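Local coordinates for tail fiber protein (Acinetobacter phage AM24, PDB 5W5P) that probably serves as the trimeric tailspike with which the phage recognises, and possibly degrades, the capsular polysaccharide of its Acinetobacter baumannii host, at residues Ile51-Thr56 and Ala75-Thr80; Thr80-Asn85 and Arg97-Trp102; Asp161-Ile166 and Ala201-Arg206; Arg250-Gly255 and Arg278-Thr283; Leu269-Ile274 and Ser291-Val296. All coordinates share one frame; numbering follows the deposited sequence.

Contact 1: Ile51-Thr56 and Ala75-Thr80; sequences IVNGQT and ADTSDT
N53 and G54 meet A75 and T77 where a type II beta turn, V52 to Q55, leads into strand 56-59 beside the end of strand 71-75. These two strands are antiparallel neighbours in a small sheet near the N-terminal end of the modelled chain. The firm backbone link runs from A75 N to Q55 O, at 2.9 Å. A second one, G54 N to A75 O, is weak, with an angle of 123° at the hydrogen. G54 CA also brings a hydrogen to A75 O, at 3.3 Å. The positive phi of G54 suits glycine at this third position of the turn.

The side-chain contact belongs to N53 and T77, which cross at about a right angle. N53 CG stands anti to its carbonyl carbon (chi1 -72°). T77 turns both of its branches to this residue. Its OG1 lies 3.3 Å from N53 CB, while its methyl CG2 lies 3.4 Å from N53 ND2. Both residues are exposed, so this is a surface crossing.

Q55 is buried, and its OE1 reaches back across the turn to accept I51 N at 3.1 Å. Its CG is anti to the backbone N (chi1 -179°). L37 of the second subunit packs on this side chain.

Beyond A75 the chain makes a type I turn, D76 to D79. D76 divides its carboxylate: OD2 forms a salt bridge with K99, and OD1 takes the hydroxyl of S78, with S78 OG to D76 OD1 at 2.7 Å.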
# COMPACT_ATOMS: atom_id res chain seq x y z
N ILE A 51 14.34 59.27 -7.48
CA ILE A 51 15.30 60.28 -7.05
C ILE A 51 16.74 59.81 -7.27
O ILE A 51 17.62 60.64 -7.54
CB ILE A 51 15.05 60.67 -5.59
CG1 ILE A 51 15.17 59.46 -4.67
CG2 ILE A 51 13.68 61.30 -5.43
CD1 ILE A 51 15.11 59.81 -3.21
N VAL A 52 17.01 58.51 -7.16
CA VAL A 52 18.32 57.95 -7.43
C VAL A 52 18.14 56.75 -8.36
O VAL A 52 17.03 56.26 -8.58
CB VAL A 52 19.07 57.53 -6.15
CG1 VAL A 52 19.41 58.76 -5.30
CG2 VAL A 52 18.25 56.54 -5.34
N ASN A 53 19.26 56.28 -8.90
CA ASN A 53 19.25 55.10 -9.76
C ASN A 53 19.18 53.84 -8.90
O ASN A 53 19.94 53.69 -7.94
CB ASN A 53 20.49 55.07 -10.65
CG ASN A 53 20.44 56.13 -11.74
OD1 ASN A 53 19.55 56.98 -11.77
ND2 ASN A 53 21.41 56.08 -12.65
N GLY A 54 18.26 52.94 -9.25
CA GLY A 54 18.06 51.74 -8.47
C GLY A 54 17.29 51.94 -7.19
O GLY A 54 17.41 51.12 -6.27
N GLN A 55 16.51 53.01 -7.09
CA GLN A 55 15.73 53.26 -5.88
C GLN A 55 14.62 52.22 -5.76
O GLN A 55 14.01 51.83 -6.75
CB GLN A 55 15.14 54.67 -5.92
CG GLN A 55 14.32 55.05 -4.69
CD GLN A 55 13.49 56.30 -4.89
OE1 GLN A 55 13.29 56.75 -6.02
NE2 GLN A 55 13.01 56.89 -3.80
N THR A 56 14.39 51.76 -4.54
CA THR A 56 13.26 50.88 -4.24
C THR A 56 12.22 51.67 -3.46
O THR A 56 12.53 52.26 -2.42
CB THR A 56 13.70 49.64 -3.46
OG1 THR A 56 14.80 49.01 -4.13
CG2 THR A 56 12.54 48.65 -3.37
N ALA A 75 13.71 50.94 -9.51
CA ALA A 75 13.88 51.60 -10.80
C ALA A 75 15.09 50.99 -11.49
O ALA A 75 16.24 51.27 -11.13
CB ALA A 75 14.04 53.10 -10.62
N ASP A 76 14.83 50.14 -12.48
CA ASP A 76 15.89 49.50 -13.26
C ASP A 76 16.39 50.50 -14.30
O ASP A 76 15.84 50.61 -15.40
CB ASP A 76 15.38 48.22 -13.90
CG ASP A 76 16.50 47.36 -14.46
OD1 ASP A 76 17.67 47.76 -14.34
OD2 ASP A 76 16.20 46.28 -15.01
N THR A 77 17.45 51.23 -13.94
CA THR A 77 17.98 52.27 -14.82
C THR A 77 18.58 51.71 -16.10
O THR A 77 18.65 52.43 -17.10
CB THR A 77 19.03 53.11 -14.08
OG1 THR A 77 18.63 53.30 -12.71
CG2 THR A 77 19.19 54.47 -14.74
N SER A 78 18.99 50.44 -16.10
CA SER A 78 19.57 49.83 -17.29
C SER A 78 18.52 49.43 -18.32
O SER A 78 18.87 49.20 -19.48
CB SER A 78 20.39 48.60 -16.89
OG SER A 78 19.58 47.61 -16.27
N ASP A 79 17.25 49.35 -17.93
CA ASP A 79 16.17 48.92 -18.82
C ASP A 79 15.42 50.14 -19.35
O ASP A 79 14.82 50.89 -18.57
CB ASP A 79 15.21 47.97 -18.10
CG ASP A 79 14.34 47.18 -19.06
OD1 ASP A 79 14.03 47.69 -20.17
OD2 ASP A 79 13.95 46.04 -18.71
N THR A 80 15.46 50.32 -20.67
CA THR A 80 14.74 51.39 -21.34
C THR A 80 13.80 50.87 -22.42
O THR A 80 13.29 51.67 -23.22
CB THR A 80 15.72 52.39 -21.95
OG1 THR A 80 16.75 51.68 -22.65
CG2 THR A 80 16.36 53.25 -20.86

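Contact 2: Thr80-Asn85 and Arg97-Trp102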
# COMPACT_ATOMS: atom_id res chain seq x y z
N THR A 80 15.46 50.32 -20.67
CA THR A 80 14.74 51.39 -21.34
C THR A 80 13.80 50.87 -22.42
O THR A 80 13.29 51.67 -23.22
CB THR A 80 15.72 52.39 -21.95
OG1 THR A 80 16.75 51.68 -22.65
CG2 THR A 80 16.36 53.25 -20.86
N THR A 81 13.56 49.56 -22.47
CA THR A 81 12.79 48.96 -23.55
C THR A 81 11.68 48.03 -23.10
O THR A 81 10.75 47.81 -23.88
CB THR A 81 13.72 48.18 -24.50
OG1 THR A 81 14.62 47.38 -23.73
CG2 THR A 81 14.53 49.14 -25.36
N SER A 82 11.73 47.50 -21.88
CA SER A 82 10.72 46.54 -21.43
C SER A 82 9.33 47.17 -21.42
O SER A 82 9.17 48.35 -21.07
CB SER A 82 11.06 46.01 -20.04
OG SER A 82 12.16 45.12 -20.08
N LEU A 83 8.33 46.39 -21.81
CA LEU A 83 6.96 46.87 -21.89
C LEU A 83 6.25 46.71 -20.55
O LEU A 83 6.59 45.83 -19.74
CB LEU A 83 6.19 46.13 -22.98
CG LEU A 83 6.78 46.18 -24.39
CD1 LEU A 83 5.82 45.56 -25.40
CD2 LEU A 83 7.13 47.61 -24.79
N ASP A 84 5.28 47.58 -20.31
CA ASP A 84 4.45 47.49 -19.12
C ASP A 84 3.56 46.26 -19.19
O ASP A 84 2.87 46.04 -20.19
CB ASP A 84 3.61 48.76 -18.98
CG ASP A 84 2.98 48.92 -17.61
OD1 ASP A 84 2.21 48.02 -17.20
OD2 ASP A 84 3.24 49.94 -16.95
N ASN A 85 3.58 45.43 -18.14
CA ASN A 85 2.72 44.26 -18.06
C ASN A 85 1.64 44.38 -16.99
O ASN A 85 0.89 43.42 -16.78
CB ASN A 85 3.55 42.98 -17.85
CG ASN A 85 4.24 42.93 -16.49
OD1 ASN A 85 4.04 43.79 -15.64
ND2 ASN A 85 5.06 41.92 -16.30
N ARG A 97 11.50 52.08 -15.99
CA ARG A 97 10.99 50.72 -15.85
C ARG A 97 11.08 50.32 -14.39
O ARG A 97 12.17 50.03 -13.87
CB ARG A 97 11.76 49.76 -16.74
CG ARG A 97 11.09 49.50 -18.07
CD ARG A 97 11.44 50.60 -19.07
NE ARG A 97 10.68 50.48 -20.31
CZ ARG A 97 10.46 51.49 -21.15
NH1 ARG A 97 10.94 52.70 -20.87
NH2 ARG A 97 9.77 51.29 -22.26
N TRP A 98 9.93 50.30 -13.72
CA TRP A 98 9.82 49.80 -12.35
C TRP A 98 9.56 48.30 -12.39
O TRP A 98 8.65 47.84 -13.08
CB TRP A 98 8.69 50.52 -11.60
CG TRP A 98 8.94 52.00 -11.39
CD1 TRP A 98 8.48 53.03 -12.17
CD2 TRP A 98 9.69 52.61 -10.33
NE1 TRP A 98 8.90 54.23 -11.66
CE2 TRP A 98 9.65 54.00 -10.53
CE3 TRP A 98 10.39 52.11 -9.23
CZ2 TRP A 98 10.28 54.90 -9.67
CZ3 TRP A 98 11.02 53.00 -8.38
CH2 TRP A 98 10.96 54.38 -8.61
N LYS A 99 10.36 47.54 -11.64
CA LYS A 99 10.23 46.09 -11.59
C LYS A 99 9.99 45.64 -10.16
O LYS A 99 10.68 46.07 -9.23
CB LYS A 99 11.47 45.40 -12.16
CG LYS A 99 11.86 45.96 -13.51
CD LYS A 99 13.03 45.25 -14.16
CE LYS A 99 12.94 45.42 -15.67
NZ LYS A 99 14.27 45.20 -16.31
N ARG A 100 8.99 44.79 -9.98
CA ARG A 100 8.64 44.28 -8.66
C ARG A 100 9.75 43.39 -8.13
O ARG A 100 10.33 42.58 -8.86
CB ARG A 100 7.32 43.50 -8.73
CG ARG A 100 6.87 42.89 -7.42
CD ARG A 100 5.67 41.97 -7.63
NE ARG A 100 4.53 42.66 -8.22
CZ ARG A 100 3.60 43.29 -7.51
NH1 ARG A 100 3.68 43.32 -6.19
NH2 ARG A 100 2.58 43.89 -8.12
N LYS A 101 10.06 43.56 -6.84
CA LYS A 101 11.01 42.70 -6.15
C LYS A 101 10.25 41.48 -5.65
O LYS A 101 9.37 41.59 -4.79
CB LYS A 101 11.66 43.44 -4.99
CG LYS A 101 12.36 44.74 -5.37
CD LYS A 101 13.87 44.58 -5.38
CE LYS A 101 14.57 45.83 -4.89
NZ LYS A 101 16.04 45.62 -4.79
N TRP A 102 10.57 40.31 -6.21
CA TRP A 102 9.94 39.07 -5.78
C TRP A 102 10.85 37.90 -6.14
O TRP A 102 11.38 37.85 -7.25
CB TRP A 102 8.55 38.89 -6.42
CG TRP A 102 8.56 38.75 -7.92
CD1 TRP A 102 8.78 39.74 -8.84
CD2 TRP A 102 8.33 37.55 -8.67
NE1 TRP A 102 8.70 39.23 -10.11
CE2 TRP A 102 8.43 37.89 -10.04
CE3 TRP A 102 8.05 36.23 -8.33
CZ2 TRP A 102 8.26 36.95 -11.05
CZ3 TRP A 102 7.89 35.30 -9.34
CH2 TRP A 102 7.99 35.67 -10.69
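R97 reaches out from strand 97-100 to T80, T81 and S82, in the loop that joins strand 71-75 to strand 89-91. Strand 97-100 lies between those two strands in the small antiparallel sheet. The loop thus folds back over the strand inserted between its ends.

The R97 CB bond points toward the loop. CG follows at an unusual first torsion (chi1 -96°) and packs 4.0 Å from S82 CB. The chain then bends at chi2 (84°), which sets CD 3.8 Å from S82 O. CD also lies near T80 CA. NE makes the main bond of the contact, 2.7 Å to S82 O. That bond is nearly straight, at 161°. NE lies in the plane of the S82 carbonyl, on a lone pair, and S82 O in turn sits close to the guanidinium plane. Past CZ, R97 NH2 adds a weak bond to S82 O, at 3.2 Å. One carbonyl therefore receives two N-H groups of one arginine.

T80 O and T81 N lie over one guanidinium face, both displaced toward its rim. T80 O is 3.5 Å from R97 NH1, but the angle is too poor for a bond. NH1 donates instead to G95 O, just before strand 97-100, so the tip is also held from its own side of the contact.

Next to R97, S82 OG is bonded to D79 OD2. Outside the two segments, K99 NZ forms salt bridges with D79 OD2 and D76 OD2. The hydroxyl and the ammonium therefore share D79, although S82 OG and K99 NZ remain 4.3 Å apart.

Contact 3: Asp161-Ile166 and Ala201-Arg206; sequences DMLMEI and ALEIGR
M164, E165 and I166 pair in parallel with L202, E203 and I204, with the two strand axes 4.6 Å apart at closest and 21° from parallel. Four backbone bonds join them. They run from M164 N to A201 O, E203 N to M164 O, I166 N to E203 O, and G205 N to I166 O.

M164 (a selenomethionine), I166, L202 and I204 share the buried face. L202 CG stands anti to the backbone N (chi1 167°), and the L202 CD1 branch meets I166 CD1 at 3.9 Å. I166 CB lies 4.1 Å from I204 CG1. The M164 chain bends at chi3, and its CE comes 3.5 Å from A201 O.

E165 and E203 occupy the opposite face. E165 CG packs 3.4 Å from E203 O, and the carboxylate planes are 82° apart. A water joins E165 OE2 to R206 N. The other E165 oxygen forms a salt bridge with R135, and a zinc ion lies about 4 Å from this side chain. E203 OE1 bonds to H266 of the second subunit.

In the parallel beta-helix, strand 135-140 flanks strand 164-169, and strands 226-227 and 229-232 continue beyond strand 199-204. L153 and F182 cover the apolar face.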
# COMPACT_ATOMS: atom_id res chain seq x y z
N ASP A 161 12.91 20.13 -17.93
CA ASP A 161 13.68 20.66 -16.82
C ASP A 161 12.86 21.52 -15.86
O ASP A 161 13.44 22.21 -15.02
CB ASP A 161 14.89 21.45 -17.34
CG ASP A 161 14.50 22.76 -18.00
OD1 ASP A 161 13.31 22.96 -18.34
OD2 ASP A 161 15.39 23.61 -18.20
N MSE A 162 11.54 21.49 -15.96
CA MSE A 162 10.70 22.37 -15.14
C MSE A 162 9.94 21.60 -14.06
O MSE A 162 9.73 20.39 -14.16
CB MSE A 162 9.71 23.15 -16.01
CG MSE A 162 10.34 23.95 -17.14
SE MSE A 162 9.01 24.79 -18.31
CE MSE A 162 8.59 26.36 -17.22
N LEU A 163 9.53 22.33 -13.02
CA LEU A 163 8.63 21.80 -12.01
C LEU A 163 7.59 22.88 -11.74
O LEU A 163 7.92 23.95 -11.20
CB LEU A 163 9.37 21.42 -10.73
CG LEU A 163 8.50 20.94 -9.57
CD1 LEU A 163 8.06 19.53 -9.86
CD2 LEU A 163 9.26 20.98 -8.25
N MSE A 164 6.35 22.61 -12.08
CA MSE A 164 5.32 23.63 -11.97
C MSE A 164 4.39 23.38 -10.80
O MSE A 164 4.19 22.23 -10.39
CB MSE A 164 4.54 23.71 -13.29
CG MSE A 164 5.46 23.83 -14.50
SE MSE A 164 4.58 23.78 -16.25
CE MSE A 164 3.89 21.95 -16.24
N GLU A 165 3.81 24.44 -10.24
CA GLU A 165 2.95 24.32 -9.08
C GLU A 165 1.81 25.32 -9.16
O GLU A 165 1.99 26.45 -9.60
CB GLU A 165 3.73 24.51 -7.77
CG GLU A 165 2.95 24.12 -6.51
CD GLU A 165 3.84 23.73 -5.35
OE1 GLU A 165 5.02 24.14 -5.34
OE2 GLU A 165 3.37 23.00 -4.44
N ILE A 166 0.63 24.89 -8.72
CA ILE A 166 -0.54 25.75 -8.56
C ILE A 166 -1.01 25.53 -7.13
O ILE A 166 -1.57 24.48 -6.80
CB ILE A 166 -1.65 25.43 -9.56
CG1 ILE A 166 -1.19 25.74 -10.99
CG2 ILE A 166 -2.92 26.21 -9.23
CD1 ILE A 166 -1.93 24.95 -12.02
N ALA A 201 4.73 17.41 -15.30
CA ALA A 201 5.31 17.76 -14.01
C ALA A 201 4.58 18.93 -13.36
O ALA A 201 5.01 20.09 -13.49
CB ALA A 201 6.81 18.06 -14.12
N LEU A 202 3.50 18.64 -12.64
CA LEU A 202 2.65 19.66 -12.04
C LEU A 202 2.22 19.23 -10.65
O LEU A 202 1.71 18.12 -10.48
CB LEU A 202 1.42 19.92 -12.92
CG LEU A 202 0.27 20.72 -12.30
CD1 LEU A 202 0.73 22.13 -11.96
CD2 LEU A 202 -0.92 20.76 -13.25
N GLU A 203 2.43 20.10 -9.67
CA GLU A 203 1.84 19.95 -8.34
C GLU A 203 0.72 20.96 -8.20
O GLU A 203 0.93 22.16 -8.42
CB GLU A 203 2.89 20.16 -7.24
CG GLU A 203 4.24 19.50 -7.52
CD GLU A 203 4.28 18.05 -7.07
OE1 GLU A 203 4.50 17.16 -7.92
OE2 GLU A 203 4.10 17.79 -5.86
N ILE A 204 -0.48 20.50 -7.86
CA ILE A 204 -1.64 21.38 -7.81
C ILE A 204 -2.49 21.04 -6.60
O ILE A 204 -2.74 19.87 -6.33
CB ILE A 204 -2.47 21.30 -9.11
CG1 ILE A 204 -3.81 22.01 -8.95
CG2 ILE A 204 -2.69 19.84 -9.51
CD1 ILE A 204 -4.58 22.11 -10.24
N GLY A 205 -2.91 22.07 -5.87
CA GLY A 205 -3.94 21.95 -4.85
C GLY A 205 -3.51 22.31 -3.45
O GLY A 205 -4.38 22.60 -2.61
N ARG A 206 -2.22 22.28 -3.14
CA ARG A 206 -1.75 22.61 -1.79
C ARG A 206 -2.27 23.98 -1.36
O ARG A 206 -1.96 24.99 -1.99
CB ARG A 206 -0.22 22.57 -1.74
CG ARG A 206 0.37 22.66 -0.34
CD ARG A 206 0.10 21.39 0.46
NE ARG A 206 0.65 20.21 -0.21
CZ ARG A 206 0.43 18.95 0.19
NH1 ARG A 206 -0.33 18.72 1.25
NH2 ARG A 206 0.97 17.94 -0.48
O HOH W 1 0.29 22.27 -4.97

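Contact 4: Arg250-Gly255 and Arg278-Thr283; sequences RNETTG and RGFNVT
E252 and R278 form a salt bridge that ties the loop between strands 241-244 and 257-258 to the wall of the beta-helix. R278 stands just before strand 279-285, which turns a corner at F280 and N281.

E252 OE1 accepts R278 NE at 3.0 Å. The two side chains cross at about a right angle, and their charged planes are 79° apart. NE comes from above the carboxylate plane, 56° out of it. Beside the bond, R278 CD lies 3.3 Å from E252 OE1.

The second oxygen, E252 OE2, meets F280 tip to tip. It lies in the plane of the ring at its edge, 3.7 Å from F280 CZ. F280 CZ in turn sits over one guanidinium face of R278, toward its rim. A water bound to R278 NH1 also lies beside OE2, but its very short distance there makes that link doubtful. Y337 of the second subunit packs on F280.

R278 NH2 bonds to A305 O, and NH1 bonds to N307 OD1. The guanidinium is thus held by the next coil, and E252 attaches to a group already positioned. The E252 link is both a hydrogen bond and a salt bridge. Its bent, off-plane approach (133° at the hydrogen) is probably not ideal for the hydrogen bond, while charge attraction depends less on direction.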
# COMPACT_ATOMS: atom_id res chain seq x y z
N ARG A 250 -3.24 10.26 -30.39
CA ARG A 250 -2.22 9.20 -30.45
C ARG A 250 -2.91 7.90 -30.86
O ARG A 250 -3.64 7.90 -31.86
CB ARG A 250 -1.46 9.15 -29.13
CG ARG A 250 -0.50 10.30 -28.96
CD ARG A 250 0.93 9.80 -28.94
NE ARG A 250 1.35 9.41 -27.60
CZ ARG A 250 1.81 8.21 -27.29
NH1 ARG A 250 1.93 7.27 -28.22
NH2 ARG A 250 2.17 7.94 -26.03
N ASN A 251 -2.73 6.80 -30.13
CA ASN A 251 -3.29 5.50 -30.48
C ASN A 251 -4.68 5.28 -29.88
O ASN A 251 -5.17 4.15 -29.92
CB ASN A 251 -2.37 4.37 -30.00
CG ASN A 251 -0.91 4.66 -30.29
OD1 ASN A 251 -0.49 4.73 -31.44
ND2 ASN A 251 -0.12 4.81 -29.22
N GLU A 252 -5.31 6.31 -29.32
CA GLU A 252 -6.56 6.15 -28.61
C GLU A 252 -7.71 6.79 -29.37
O GLU A 252 -7.56 7.86 -29.95
CB GLU A 252 -6.47 6.76 -27.21
CG GLU A 252 -5.32 6.23 -26.38
CD GLU A 252 -5.32 4.71 -26.26
OE1 GLU A 252 -6.42 4.12 -26.16
OE2 GLU A 252 -4.23 4.12 -26.27
N THR A 253 -8.86 6.11 -29.36
CA THR A 253 -10.06 6.60 -30.01
C THR A 253 -10.96 7.38 -29.07
O THR A 253 -12.00 7.88 -29.49
CB THR A 253 -10.85 5.43 -30.61
OG1 THR A 253 -11.01 4.40 -29.63
CG2 THR A 253 -10.10 4.85 -31.81
N THR A 254 -10.58 7.48 -27.80
CA THR A 254 -11.24 8.35 -26.83
C THR A 254 -10.17 9.16 -26.11
O THR A 254 -8.97 8.94 -26.28
CB THR A 254 -12.05 7.55 -25.80
OG1 THR A 254 -11.16 6.84 -24.93
CG2 THR A 254 -12.97 6.56 -26.49
N GLY A 255 -10.61 10.11 -25.29
CA GLY A 255 -9.70 10.78 -24.39
C GLY A 255 -9.14 9.82 -23.36
O GLY A 255 -9.66 8.74 -23.12
N ARG A 278 -10.31 6.18 -20.60
CA ARG A 278 -9.08 5.41 -20.67
C ARG A 278 -8.08 6.04 -19.71
O ARG A 278 -8.13 7.25 -19.46
CB ARG A 278 -8.55 5.38 -22.12
CG ARG A 278 -7.26 4.60 -22.31
CD ARG A 278 -7.52 3.34 -23.13
NE ARG A 278 -6.30 2.65 -23.54
CZ ARG A 278 -5.45 2.03 -22.72
NH1 ARG A 278 -4.37 1.44 -23.23
NH2 ARG A 278 -5.67 2.00 -21.42
N GLY A 279 -7.19 5.22 -19.17
CA GLY A 279 -6.24 5.70 -18.18
C GLY A 279 -4.94 4.94 -18.24
O GLY A 279 -4.89 3.77 -18.61
N PHE A 280 -3.86 5.63 -17.86
CA PHE A 280 -2.54 5.03 -17.71
C PHE A 280 -1.96 5.50 -16.38
O PHE A 280 -1.88 6.71 -16.14
CB PHE A 280 -1.59 5.42 -18.85
CG PHE A 280 -2.08 5.05 -20.22
CD1 PHE A 280 -2.93 5.89 -20.93
CD2 PHE A 280 -1.66 3.87 -20.82
CE1 PHE A 280 -3.37 5.55 -22.20
CE2 PHE A 280 -2.10 3.52 -22.10
CZ PHE A 280 -2.95 4.37 -22.78
N ASN A 281 -1.57 4.56 -15.53
CA ASN A 281 -0.83 4.85 -14.30
C ASN A 281 -1.59 5.87 -13.44
O ASN A 281 -1.17 7.01 -13.24
CB ASN A 281 0.58 5.33 -14.63
CG ASN A 281 1.40 5.64 -13.40
OD1 ASN A 281 1.43 4.86 -12.45
ND2 ASN A 281 2.07 6.79 -13.41
N VAL A 282 -2.73 5.42 -12.95
CA VAL A 282 -3.69 6.27 -12.24
C VAL A 282 -3.65 5.90 -10.77
O VAL A 282 -3.61 4.72 -10.41
CB VAL A 282 -5.11 6.10 -12.82
CG1 VAL A 282 -6.15 6.77 -11.92
CG2 VAL A 282 -5.16 6.63 -14.25
N THR A 283 -3.62 6.92 -9.90
CA THR A 283 -3.60 6.72 -8.46
C THR A 283 -4.64 7.62 -7.82
O THR A 283 -4.65 8.83 -8.06
CB THR A 283 -2.22 7.02 -7.86
OG1 THR A 283 -1.21 6.32 -8.61
CG2 THR A 283 -2.17 6.57 -6.41
O HOH W 2 -3.57 1.81 -26.06

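Contact 5: Leu269-Ile274 and Ser291-Val296; sequences LCNRII and SCYGGV
I273 and I274 pack on G295 and V296 where two successive coils of the parallel beta-helix lie side by side. Measured end to end, the segments run 3° from parallel.

The tight part is the buried side. The chain turns a corner at I273, so both I273 N and I274 N face one oxygen, G295 O. The first bond is 3.0 Å from I273 N to G295 O, and the second, from I274 N, is weak. I273 CG1, anti to its carbonyl carbon (chi1 -58°), lies 3.7 Å from G295 CA. I274 CB meets V296 CG1 at 4.2 Å. Farther back along the segments, C270 CB sits 4.0 Å from C292 SG, so equivalent cysteines stack from coil to coil. W316, from the next coil, packs against I273 and C292.

The other side carries partly exposed residues. L269 and Y293 lie side by side and point the same way, with L269 CD2 3.5 Å from Y293 OH. The oxygen S291 O lies over the centre of one face of the Y293 ring. N271 OD1 approaches Y293 CD2 obliquely, with the amide and ring planes 41° apart. R272 bends at chi2, and its NH2 donates to N271 O from above the carbonyl plane. The same guanidinium makes a cation-pi contact with Y297. A backbone bond, Y293 N to C270 O at 2.8 Å, joins the coils between the two sides.

The chemistry divides accordingly. Apolar and sulfur groups fill the interior, and backbone bonds fix the spacing of the coils. Across the segments, the outer side chains touch without a hydrogen bond between them.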
# COMPACT_ATOMS: atom_id res chain seq x y z
N LEU A 269 -19.17 16.49 -2.41
CA LEU A 269 -20.24 16.83 -3.34
C LEU A 269 -19.74 16.99 -4.77
O LEU A 269 -20.33 17.73 -5.57
CB LEU A 269 -20.97 18.10 -2.89
CG LEU A 269 -21.63 17.97 -1.51
CD1 LEU A 269 -22.03 19.33 -0.95
CD2 LEU A 269 -22.83 17.05 -1.62
N CYS A 270 -18.66 16.29 -5.11
CA CYS A 270 -18.14 16.30 -6.47
C CYS A 270 -18.87 15.26 -7.32
O CYS A 270 -19.22 14.18 -6.83
CB CYS A 270 -16.63 16.03 -6.48
SG CYS A 270 -15.66 17.17 -5.46
N ASN A 271 -19.11 15.60 -8.59
CA ASN A 271 -19.83 14.68 -9.47
C ASN A 271 -18.94 13.51 -9.89
O ASN A 271 -19.41 12.38 -9.99
CB ASN A 271 -20.36 15.41 -10.70
CG ASN A 271 -21.49 16.36 -10.38
OD1 ASN A 271 -22.29 16.10 -9.48
ND2 ASN A 271 -21.56 17.47 -11.11
N ARG A 272 -17.67 13.79 -10.18
CA ARG A 272 -16.70 12.77 -10.54
C ARG A 272 -15.34 13.19 -10.01
O ARG A 272 -15.04 14.38 -9.89
CB ARG A 272 -16.59 12.56 -12.06
CG ARG A 272 -17.88 12.16 -12.75
CD ARG A 272 -18.13 10.67 -12.68
NE ARG A 272 -19.23 10.27 -13.54
CZ ARG A 272 -20.50 10.18 -13.14
NH1 ARG A 272 -21.44 9.81 -14.00
NH2 ARG A 272 -20.82 10.45 -11.88
N ILE A 273 -14.51 12.19 -9.69
CA ILE A 273 -13.10 12.46 -9.43
C ILE A 273 -12.34 12.52 -10.75
O ILE A 273 -11.65 13.50 -11.05
CB ILE A 273 -12.52 11.41 -8.48
CG1 ILE A 273 -13.29 11.38 -7.16
CG2 ILE A 273 -11.05 11.69 -8.23
CD1 ILE A 273 -12.80 10.30 -6.20
N ILE A 274 -12.46 11.47 -11.56
CA ILE A 274 -11.88 11.41 -12.89
C ILE A 274 -13.01 11.07 -13.86
O ILE A 274 -13.79 10.14 -13.62
CB ILE A 274 -10.75 10.37 -12.99
CG1 ILE A 274 -9.60 10.75 -12.05
CG2 ILE A 274 -10.26 10.24 -14.42
CD1 ILE A 274 -8.40 9.83 -12.17
N SER A 291 -20.01 12.56 0.43
CA SER A 291 -21.20 12.84 -0.37
C SER A 291 -20.83 13.17 -1.82
O SER A 291 -21.41 14.08 -2.43
CB SER A 291 -22.02 13.97 0.25
OG SER A 291 -22.38 13.66 1.58
N CYS A 292 -19.87 12.45 -2.38
CA CYS A 292 -19.52 12.58 -3.78
C CYS A 292 -20.39 11.65 -4.62
O CYS A 292 -20.62 10.50 -4.26
CB CYS A 292 -18.04 12.25 -4.01
SG CYS A 292 -16.92 13.50 -3.38
N TYR A 293 -20.88 12.16 -5.75
CA TYR A 293 -21.82 11.42 -6.57
C TYR A 293 -21.14 10.45 -7.53
O TYR A 293 -21.83 9.67 -8.21
CB TYR A 293 -22.71 12.40 -7.33
CG TYR A 293 -23.41 13.35 -6.39
CD1 TYR A 293 -24.43 12.90 -5.56
CD2 TYR A 293 -23.04 14.69 -6.31
CE1 TYR A 293 -25.08 13.75 -4.68
CE2 TYR A 293 -23.68 15.55 -5.43
CZ TYR A 293 -24.69 15.08 -4.62
OH TYR A 293 -25.33 15.93 -3.74
N GLY A 294 -19.81 10.45 -7.61
CA GLY A 294 -19.09 9.55 -8.48
C GLY A 294 -17.59 9.66 -8.30
O GLY A 294 -17.08 10.74 -7.99
N GLY A 295 -16.88 8.55 -8.48
CA GLY A 295 -15.44 8.55 -8.31
C GLY A 295 -14.67 8.45 -9.62
O GLY A 295 -14.77 9.33 -10.47
N VAL A 296 -13.91 7.37 -9.78
CA VAL A 296 -13.05 7.19 -10.94
C VAL A 296 -13.85 6.51 -12.04
O VAL A 296 -14.14 5.31 -11.96
CB VAL A 296 -11.80 6.37 -10.60
CG1 VAL A 296 -10.84 6.35 -11.78
CG2 VAL A 296 -11.13 6.93 -9.36

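In the fold
Contacts 1 and 2 lie at the small N-terminal sheet and its loops, and contacts 3, 4 and 5 in the beta-helix. Contacts 1 and 2 share T80, and their centres are about 10 Å apart. K99 NZ joins them, lying 2.6 Å from D76 OD2. Contact 3 has its centre about 26 Å from that of contact 2. It is about 21 Å from contact 4 and 23 Å from contact 5, centre to centre. Contacts 4 and 5 touch, with V282 CG1 3.8 Å from I274 CD1, because strands 272-276 and 279-285 follow each other around a coil. Contacts 1 to 4 all meet the second subunit. The zinc ion near E165 places contact 3 beside a metal.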